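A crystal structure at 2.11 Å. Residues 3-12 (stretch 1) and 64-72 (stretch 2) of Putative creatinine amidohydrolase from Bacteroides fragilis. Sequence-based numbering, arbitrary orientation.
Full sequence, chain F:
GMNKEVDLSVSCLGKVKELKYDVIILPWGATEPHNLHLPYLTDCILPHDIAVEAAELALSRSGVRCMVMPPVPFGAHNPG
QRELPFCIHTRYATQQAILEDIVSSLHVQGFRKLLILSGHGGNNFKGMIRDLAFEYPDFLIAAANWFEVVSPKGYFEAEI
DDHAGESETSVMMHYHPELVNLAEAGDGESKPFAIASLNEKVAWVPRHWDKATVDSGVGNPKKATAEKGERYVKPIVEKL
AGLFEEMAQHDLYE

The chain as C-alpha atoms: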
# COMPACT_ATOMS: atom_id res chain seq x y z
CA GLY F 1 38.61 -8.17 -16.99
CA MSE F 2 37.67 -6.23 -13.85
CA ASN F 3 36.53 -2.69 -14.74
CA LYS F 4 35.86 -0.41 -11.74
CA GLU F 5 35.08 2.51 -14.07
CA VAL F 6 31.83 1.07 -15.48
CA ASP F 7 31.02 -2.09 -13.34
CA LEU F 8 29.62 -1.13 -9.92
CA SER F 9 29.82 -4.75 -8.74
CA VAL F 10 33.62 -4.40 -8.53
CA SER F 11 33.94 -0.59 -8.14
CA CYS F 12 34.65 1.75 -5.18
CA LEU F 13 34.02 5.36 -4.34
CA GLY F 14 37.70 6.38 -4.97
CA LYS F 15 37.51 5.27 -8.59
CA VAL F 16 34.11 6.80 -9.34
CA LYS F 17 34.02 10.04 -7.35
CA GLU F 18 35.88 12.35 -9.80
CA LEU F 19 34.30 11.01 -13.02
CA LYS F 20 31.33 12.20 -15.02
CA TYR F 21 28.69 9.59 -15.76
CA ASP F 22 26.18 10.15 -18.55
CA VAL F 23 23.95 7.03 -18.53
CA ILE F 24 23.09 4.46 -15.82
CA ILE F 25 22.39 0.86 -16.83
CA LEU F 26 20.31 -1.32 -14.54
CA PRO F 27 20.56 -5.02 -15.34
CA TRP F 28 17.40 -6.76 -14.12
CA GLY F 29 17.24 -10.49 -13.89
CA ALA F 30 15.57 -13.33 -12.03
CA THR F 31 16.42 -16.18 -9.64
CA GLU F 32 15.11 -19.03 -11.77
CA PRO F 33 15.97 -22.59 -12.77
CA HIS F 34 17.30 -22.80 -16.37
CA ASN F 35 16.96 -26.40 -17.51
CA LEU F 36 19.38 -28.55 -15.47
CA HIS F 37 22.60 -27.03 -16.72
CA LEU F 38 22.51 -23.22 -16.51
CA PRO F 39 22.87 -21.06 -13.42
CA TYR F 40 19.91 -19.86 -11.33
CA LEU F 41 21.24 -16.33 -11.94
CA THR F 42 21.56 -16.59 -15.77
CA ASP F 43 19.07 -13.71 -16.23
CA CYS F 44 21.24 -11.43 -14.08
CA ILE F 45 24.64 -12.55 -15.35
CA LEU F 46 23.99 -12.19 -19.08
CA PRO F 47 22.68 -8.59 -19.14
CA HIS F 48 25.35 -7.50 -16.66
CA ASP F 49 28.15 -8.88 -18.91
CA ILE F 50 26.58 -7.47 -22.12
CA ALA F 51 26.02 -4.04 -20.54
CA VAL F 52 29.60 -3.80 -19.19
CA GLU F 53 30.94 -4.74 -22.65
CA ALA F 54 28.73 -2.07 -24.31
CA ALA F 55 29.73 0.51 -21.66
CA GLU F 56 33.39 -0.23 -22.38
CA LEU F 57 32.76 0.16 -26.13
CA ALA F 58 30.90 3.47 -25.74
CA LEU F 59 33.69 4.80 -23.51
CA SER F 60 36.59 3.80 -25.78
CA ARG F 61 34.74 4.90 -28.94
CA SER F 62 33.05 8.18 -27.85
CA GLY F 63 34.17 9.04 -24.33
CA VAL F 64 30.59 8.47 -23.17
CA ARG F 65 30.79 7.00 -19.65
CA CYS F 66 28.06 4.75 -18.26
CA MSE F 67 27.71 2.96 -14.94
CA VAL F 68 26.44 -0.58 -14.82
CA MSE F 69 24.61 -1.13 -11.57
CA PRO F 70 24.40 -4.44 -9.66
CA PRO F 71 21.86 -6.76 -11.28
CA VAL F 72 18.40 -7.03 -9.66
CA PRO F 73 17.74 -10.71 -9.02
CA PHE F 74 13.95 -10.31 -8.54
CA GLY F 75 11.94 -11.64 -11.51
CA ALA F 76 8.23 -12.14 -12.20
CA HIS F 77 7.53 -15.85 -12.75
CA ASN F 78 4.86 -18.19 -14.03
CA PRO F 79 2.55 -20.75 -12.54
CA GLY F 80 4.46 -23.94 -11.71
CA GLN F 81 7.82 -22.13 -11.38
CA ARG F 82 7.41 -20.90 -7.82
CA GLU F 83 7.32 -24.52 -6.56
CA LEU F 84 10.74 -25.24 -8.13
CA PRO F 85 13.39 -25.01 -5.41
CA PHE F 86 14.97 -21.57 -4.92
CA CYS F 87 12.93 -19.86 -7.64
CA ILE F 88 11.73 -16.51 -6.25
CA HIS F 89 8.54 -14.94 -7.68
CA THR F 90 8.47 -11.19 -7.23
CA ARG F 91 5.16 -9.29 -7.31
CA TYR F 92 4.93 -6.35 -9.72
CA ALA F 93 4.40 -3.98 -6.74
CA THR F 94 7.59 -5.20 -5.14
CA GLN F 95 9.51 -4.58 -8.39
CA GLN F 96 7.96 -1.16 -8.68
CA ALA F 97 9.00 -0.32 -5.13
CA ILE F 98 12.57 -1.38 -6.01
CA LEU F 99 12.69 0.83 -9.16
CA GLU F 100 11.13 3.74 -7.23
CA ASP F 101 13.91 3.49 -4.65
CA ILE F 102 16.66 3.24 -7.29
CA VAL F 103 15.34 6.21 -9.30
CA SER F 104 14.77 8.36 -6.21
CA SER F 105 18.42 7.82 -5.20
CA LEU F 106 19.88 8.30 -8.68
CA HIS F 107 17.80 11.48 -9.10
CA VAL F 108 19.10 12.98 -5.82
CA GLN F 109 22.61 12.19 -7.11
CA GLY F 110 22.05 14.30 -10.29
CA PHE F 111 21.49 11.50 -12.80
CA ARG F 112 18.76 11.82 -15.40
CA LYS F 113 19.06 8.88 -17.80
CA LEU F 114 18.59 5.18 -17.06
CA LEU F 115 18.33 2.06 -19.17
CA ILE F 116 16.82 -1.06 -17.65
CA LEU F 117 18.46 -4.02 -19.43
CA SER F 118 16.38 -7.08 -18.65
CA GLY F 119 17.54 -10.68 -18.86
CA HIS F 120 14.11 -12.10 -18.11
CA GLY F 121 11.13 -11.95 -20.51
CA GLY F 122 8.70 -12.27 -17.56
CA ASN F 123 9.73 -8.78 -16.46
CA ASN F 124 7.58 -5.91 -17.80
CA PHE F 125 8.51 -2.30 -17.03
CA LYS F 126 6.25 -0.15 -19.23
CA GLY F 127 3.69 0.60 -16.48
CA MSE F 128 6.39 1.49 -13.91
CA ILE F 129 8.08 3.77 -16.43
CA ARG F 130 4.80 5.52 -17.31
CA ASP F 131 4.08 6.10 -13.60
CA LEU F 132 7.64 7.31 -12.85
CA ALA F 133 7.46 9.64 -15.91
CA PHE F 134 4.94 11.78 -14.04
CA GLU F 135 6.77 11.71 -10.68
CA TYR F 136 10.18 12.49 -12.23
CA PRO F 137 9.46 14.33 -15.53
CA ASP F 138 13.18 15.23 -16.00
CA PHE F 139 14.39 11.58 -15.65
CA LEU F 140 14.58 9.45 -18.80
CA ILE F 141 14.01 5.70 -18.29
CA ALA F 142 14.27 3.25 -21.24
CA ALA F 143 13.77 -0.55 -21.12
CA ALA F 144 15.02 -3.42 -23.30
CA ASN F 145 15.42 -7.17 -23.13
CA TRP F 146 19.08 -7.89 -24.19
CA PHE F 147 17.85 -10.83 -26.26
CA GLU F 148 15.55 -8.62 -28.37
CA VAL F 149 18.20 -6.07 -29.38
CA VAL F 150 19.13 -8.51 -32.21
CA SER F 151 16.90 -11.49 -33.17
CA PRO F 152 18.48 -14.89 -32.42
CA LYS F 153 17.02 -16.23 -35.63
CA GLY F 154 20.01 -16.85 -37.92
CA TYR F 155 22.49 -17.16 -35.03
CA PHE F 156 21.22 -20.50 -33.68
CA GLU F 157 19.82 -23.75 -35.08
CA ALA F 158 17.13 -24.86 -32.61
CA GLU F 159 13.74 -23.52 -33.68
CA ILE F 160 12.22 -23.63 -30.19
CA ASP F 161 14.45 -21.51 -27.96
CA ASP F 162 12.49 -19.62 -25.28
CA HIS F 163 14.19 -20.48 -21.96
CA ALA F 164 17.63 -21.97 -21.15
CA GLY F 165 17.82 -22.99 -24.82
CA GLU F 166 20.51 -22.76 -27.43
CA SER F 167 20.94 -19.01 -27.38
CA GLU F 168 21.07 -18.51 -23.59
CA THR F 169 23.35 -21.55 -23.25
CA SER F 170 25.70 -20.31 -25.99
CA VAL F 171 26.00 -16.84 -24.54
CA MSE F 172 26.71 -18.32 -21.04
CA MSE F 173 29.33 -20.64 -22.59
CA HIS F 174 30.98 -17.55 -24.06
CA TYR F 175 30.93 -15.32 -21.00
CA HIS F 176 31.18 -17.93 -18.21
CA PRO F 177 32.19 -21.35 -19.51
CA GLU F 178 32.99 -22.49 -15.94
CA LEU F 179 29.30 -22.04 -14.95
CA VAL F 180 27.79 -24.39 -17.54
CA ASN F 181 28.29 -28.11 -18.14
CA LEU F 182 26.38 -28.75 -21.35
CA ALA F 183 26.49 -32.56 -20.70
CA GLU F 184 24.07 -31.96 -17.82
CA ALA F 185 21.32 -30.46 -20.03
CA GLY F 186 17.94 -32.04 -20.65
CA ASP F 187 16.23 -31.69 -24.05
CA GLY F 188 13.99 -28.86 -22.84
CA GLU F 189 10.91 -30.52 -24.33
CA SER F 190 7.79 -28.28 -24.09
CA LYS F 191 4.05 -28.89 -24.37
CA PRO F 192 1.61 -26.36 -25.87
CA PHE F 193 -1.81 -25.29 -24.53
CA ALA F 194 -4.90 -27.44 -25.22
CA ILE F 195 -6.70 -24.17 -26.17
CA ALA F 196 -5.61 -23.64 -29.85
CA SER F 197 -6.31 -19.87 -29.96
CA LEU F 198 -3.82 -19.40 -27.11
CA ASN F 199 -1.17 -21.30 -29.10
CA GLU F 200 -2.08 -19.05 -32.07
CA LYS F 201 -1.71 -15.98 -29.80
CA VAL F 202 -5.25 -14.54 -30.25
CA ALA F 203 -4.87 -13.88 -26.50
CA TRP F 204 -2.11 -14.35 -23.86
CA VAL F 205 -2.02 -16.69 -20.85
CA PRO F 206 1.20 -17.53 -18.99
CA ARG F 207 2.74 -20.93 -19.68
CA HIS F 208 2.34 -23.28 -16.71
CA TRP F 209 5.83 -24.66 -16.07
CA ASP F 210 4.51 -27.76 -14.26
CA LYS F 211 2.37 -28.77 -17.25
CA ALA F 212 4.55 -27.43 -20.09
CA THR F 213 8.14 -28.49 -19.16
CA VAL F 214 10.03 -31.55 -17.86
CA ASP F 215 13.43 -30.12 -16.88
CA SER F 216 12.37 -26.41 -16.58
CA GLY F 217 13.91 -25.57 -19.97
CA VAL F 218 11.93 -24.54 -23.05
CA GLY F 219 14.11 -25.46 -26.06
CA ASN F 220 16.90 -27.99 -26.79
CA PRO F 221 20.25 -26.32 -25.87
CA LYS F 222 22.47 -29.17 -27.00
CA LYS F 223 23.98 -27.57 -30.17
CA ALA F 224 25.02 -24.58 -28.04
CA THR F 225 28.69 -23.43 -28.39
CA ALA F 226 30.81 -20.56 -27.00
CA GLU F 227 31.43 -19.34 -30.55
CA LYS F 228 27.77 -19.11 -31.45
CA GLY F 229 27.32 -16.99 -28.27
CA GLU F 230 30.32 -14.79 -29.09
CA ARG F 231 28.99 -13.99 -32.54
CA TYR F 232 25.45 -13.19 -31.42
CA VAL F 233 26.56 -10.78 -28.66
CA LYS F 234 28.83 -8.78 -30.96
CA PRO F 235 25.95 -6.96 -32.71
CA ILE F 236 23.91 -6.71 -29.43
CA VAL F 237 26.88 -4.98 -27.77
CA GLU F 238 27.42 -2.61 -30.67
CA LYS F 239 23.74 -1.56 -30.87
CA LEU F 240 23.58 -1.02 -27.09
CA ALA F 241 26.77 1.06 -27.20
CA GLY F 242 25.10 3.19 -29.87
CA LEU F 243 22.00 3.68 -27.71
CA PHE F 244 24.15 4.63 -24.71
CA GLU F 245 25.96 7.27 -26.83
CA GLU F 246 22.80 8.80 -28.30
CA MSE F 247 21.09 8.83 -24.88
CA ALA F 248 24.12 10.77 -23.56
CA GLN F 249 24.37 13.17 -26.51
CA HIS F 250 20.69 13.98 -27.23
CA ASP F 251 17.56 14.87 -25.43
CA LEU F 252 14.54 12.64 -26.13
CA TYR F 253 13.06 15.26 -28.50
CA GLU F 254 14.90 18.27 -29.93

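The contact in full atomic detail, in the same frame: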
# COMPACT_ATOMS: atom_id res chain seq x y z
N ASN F 3 36.58 -4.10 -14.37
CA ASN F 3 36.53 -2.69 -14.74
C ASN F 3 35.73 -1.85 -13.73
O ASN F 3 34.49 -1.79 -13.78
CB ASN F 3 35.98 -2.54 -16.17
CG ASN F 3 36.24 -1.16 -16.76
OD1 ASN F 3 36.40 -0.16 -16.04
ND2 ASN F 3 36.24 -1.09 -18.07
N LYS F 4 36.46 -1.19 -12.82
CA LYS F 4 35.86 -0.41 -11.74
C LYS F 4 35.25 0.89 -12.27
O LYS F 4 34.46 1.54 -11.57
CB LYS F 4 36.89 -0.08 -10.64
CG LYS F 4 37.40 -1.24 -9.80
CD LYS F 4 38.26 -0.73 -8.59
CE LYS F 4 38.86 -1.86 -7.69
NZ LYS F 4 39.36 -1.37 -6.34
N GLU F 5 35.60 1.27 -13.49
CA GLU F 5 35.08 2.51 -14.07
C GLU F 5 33.60 2.43 -14.48
O GLU F 5 32.85 3.41 -14.33
CB GLU F 5 35.93 2.96 -15.25
CG GLU F 5 35.65 4.41 -15.67
CD GLU F 5 36.73 4.99 -16.60
OE1 GLU F 5 37.71 4.28 -16.94
OE2 GLU F 5 36.59 6.17 -16.98
N VAL F 6 33.19 1.26 -14.97
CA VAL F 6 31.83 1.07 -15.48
C VAL F 6 31.05 -0.11 -14.84
O VAL F 6 29.86 -0.28 -15.15
CB VAL F 6 31.85 0.87 -17.02
CG1 VAL F 6 32.48 2.09 -17.75
CG2 VAL F 6 32.56 -0.40 -17.38
N ASP F 7 31.69 -0.92 -13.98
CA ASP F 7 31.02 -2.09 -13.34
C ASP F 7 30.94 -1.89 -11.83
O ASP F 7 31.93 -2.06 -11.13
CB ASP F 7 31.76 -3.36 -13.69
CG ASP F 7 31.08 -4.63 -13.18
OD1 ASP F 7 29.97 -4.59 -12.61
OD2 ASP F 7 31.70 -5.70 -13.39
N LEU F 8 29.77 -1.47 -11.33
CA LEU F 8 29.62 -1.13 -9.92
C LEU F 8 29.84 -2.33 -9.00
O LEU F 8 30.26 -2.15 -7.86
CB LEU F 8 28.26 -0.47 -9.64
CG LEU F 8 28.23 0.32 -8.32
CD1 LEU F 8 28.85 1.70 -8.44
CD2 LEU F 8 26.83 0.42 -7.72
N SER F 9 29.56 -3.53 -9.49
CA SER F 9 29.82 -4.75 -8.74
C SER F 9 31.27 -4.96 -8.27
O SER F 9 31.51 -5.67 -7.31
CB SER F 9 29.34 -5.96 -9.54
OG SER F 9 27.94 -5.88 -9.74
N VAL F 10 32.23 -4.34 -8.94
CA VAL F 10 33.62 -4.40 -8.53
C VAL F 10 34.21 -3.03 -8.16
O VAL F 10 35.37 -2.95 -7.76
CB VAL F 10 34.51 -5.10 -9.59
CG1 VAL F 10 34.07 -6.56 -9.82
CG2 VAL F 10 34.52 -4.33 -10.90
N SER F 11 33.42 -1.95 -8.27
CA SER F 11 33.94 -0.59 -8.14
C SER F 11 33.95 -0.03 -6.70
O SER F 11 33.39 -0.62 -5.78
CB SER F 11 33.13 0.33 -9.03
OG SER F 11 33.75 1.60 -9.13
N CYS F 12 34.61 1.10 -6.49
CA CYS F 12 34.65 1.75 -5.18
C CYS F 12 34.58 3.25 -5.34
O CYS F 12 34.82 3.77 -6.41
CB CYS F 12 35.92 1.36 -4.44
SG CYS F 12 37.40 1.84 -5.38
N VAL F 64 31.84 8.47 -23.92
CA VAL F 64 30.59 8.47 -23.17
C VAL F 64 30.74 7.42 -22.08
O VAL F 64 31.04 6.27 -22.37
CB VAL F 64 29.39 8.19 -24.07
CG1 VAL F 64 28.15 7.89 -23.22
CG2 VAL F 64 29.15 9.40 -24.98
N ARG F 65 30.54 7.84 -20.82
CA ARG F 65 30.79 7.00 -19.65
C ARG F 65 29.50 6.61 -18.94
O ARG F 65 28.79 7.49 -18.42
CB ARG F 65 31.69 7.73 -18.65
CG ARG F 65 32.22 6.78 -17.58
CD ARG F 65 33.04 7.49 -16.51
NE ARG F 65 34.38 7.81 -16.99
CZ ARG F 65 34.79 9.01 -17.39
NH1 ARG F 65 33.99 10.06 -17.39
NH2 ARG F 65 36.04 9.16 -17.80
N CYS F 66 29.25 5.30 -18.87
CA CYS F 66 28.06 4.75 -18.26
C CYS F 66 28.43 3.90 -17.05
O CYS F 66 29.52 3.32 -16.97
CB CYS F 66 27.31 3.92 -19.29
SG CYS F 66 26.98 4.84 -20.85
N MSE F 67 27.53 3.86 -16.08
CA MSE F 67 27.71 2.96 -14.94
C MSE F 67 26.76 1.81 -15.05
O MSE F 67 25.55 2.02 -15.13
CB MSE F 67 27.44 3.69 -13.64
CG MSE F 67 27.73 2.87 -12.37
SE MSE F 67 29.45 1.94 -12.36
CE MSE F 67 30.55 3.17 -11.27
N VAL F 68 27.28 0.59 -14.96
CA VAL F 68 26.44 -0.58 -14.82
C VAL F 68 26.24 -0.94 -13.35
O VAL F 68 27.18 -1.28 -12.63
CB VAL F 68 26.99 -1.77 -15.60
CG1 VAL F 68 26.01 -3.00 -15.52
CG2 VAL F 68 27.24 -1.37 -17.03
N MSE F 69 24.98 -0.85 -12.92
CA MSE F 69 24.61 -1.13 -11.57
C MSE F 69 24.59 -2.66 -11.26
O MSE F 69 24.66 -3.51 -12.16
CB MSE F 69 23.24 -0.50 -11.27
CG MSE F 69 23.14 0.99 -11.47
SE MSE F 69 24.19 2.03 -10.20
CE MSE F 69 23.21 1.53 -8.43
N PRO F 70 24.55 -3.02 -9.96
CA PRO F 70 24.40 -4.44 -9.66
C PRO F 70 23.09 -5.00 -10.22
O PRO F 70 22.05 -4.35 -10.14
CB PRO F 70 24.44 -4.47 -8.13
CG PRO F 70 25.17 -3.23 -7.75
CD PRO F 70 24.67 -2.22 -8.72
N PRO F 71 23.13 -6.19 -10.79
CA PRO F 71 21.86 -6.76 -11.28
C PRO F 71 20.76 -7.00 -10.21
O PRO F 71 21.05 -7.37 -9.09
CB PRO F 71 22.29 -8.06 -11.96
CG PRO F 71 23.71 -8.22 -11.74
CD PRO F 71 24.28 -7.07 -11.03
N VAL F 72 19.49 -6.80 -10.58
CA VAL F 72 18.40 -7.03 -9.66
C VAL F 72 17.98 -8.48 -9.85
O VAL F 72 17.60 -8.87 -10.95
CB VAL F 72 17.20 -6.05 -9.90
CG1 VAL F 72 16.21 -6.16 -8.78
CG2 VAL F 72 17.67 -4.63 -10.03
O HOH W 1 27.29 -4.32 -11.77

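Residues 3-12, which form no regular helix or strand, lie against the strand at Met67 and Val68 and the loop that follows it, and the two stretches together bury 542 Å². Their backbones run side by side in register, Val6 facing Met67, Asp7 facing Val68, and Leu8 and Ser9 following along Met69 and Pro70. A single beta bridge joins Asp7 to Val68, with 5.0 Å between the CA atoms of Asp7 and Val68. Two hydrogen bonds hold it: Val68 N donates to Val6 O at 2.7 Å, and Leu8 N donates to Val68 O at 2.9 Å, both close to straight. Asp7 itself gives its N to Asn3 O, 2.9 Å away within its own stretch; its CA-to-CB bond points away from the strand, and the bridging bonds use Val6 O and Leu8 N, from the residues before and after it.

The main bump on the first stretch is Leu8, whose CA-to-CB bond points toward the second stretch. Its two methyl groups spread over different neighbors: CD1 lies 3.6 Å from CE of Met67, while CD2 packs 3.6 Å from CD of Pro70 and 3.9 Å from CE of Met69. The leucine thus fits among two selenomethionine ends and a proline ring, all apolar.

Met67 is the answering bump from the strand. Its CA-to-CB bond points sideways, but the chain, with chi1 t and chi2 p, brings its selenium and terminal methyl back to the first stretch. There the backbone turns around it. The SE atom of Met67 sits 3.6 Å from Val6 O and 3.6 Å from Leu8 N, and the Met67 CE methyl reaches on to 3.8 Å from Glu5 O and 4.2 Å from both Lys4 O and Ser11 OG. The hollow that receives this methyl is therefore lined by main chain as well as by Leu8 CD1. It is braced by the hydrogen bond from Ser11 OG to Lys4 O, 2.5 Å long, which ties the two ends of the turn together.

The CA-to-CB bond of Val6 points sideways, and the side chain fits closely against the backbone at Cys66: Val6 CG1 is 3.3 Å from Cys66 O, and Val6 CA makes a CA-H...O contact with the same Cys66 O at 3.6 Å. Beyond it, the extended side chain of Glu5 and that of Arg65, which is t at chi1 and chi2 and turns at chi3 (m), meet in a salt bridge. Glu5 OE2 lies at the guanidinium edge, near its plane, accepting from Arg65 NE at 2.8 Å and from Arg65 NH2 at 3.1 Å; the first of these is the straighter bond.

At the other end, Ser9 rests against the proline pair, its OG 3.8 Å from Pro70 CA and 4.1 Å from Pro71 CD. The space left between the two stretches here holds water 1, whose O lies 2.8 Å from Asp7 OD1, 3.2 Å from Val68 O and 2.6 Å from Ser9 OG, within hydrogen-bonding reach of all three. A polar gap is thereby filled by solvent, whereas the leucine fills the apolar one.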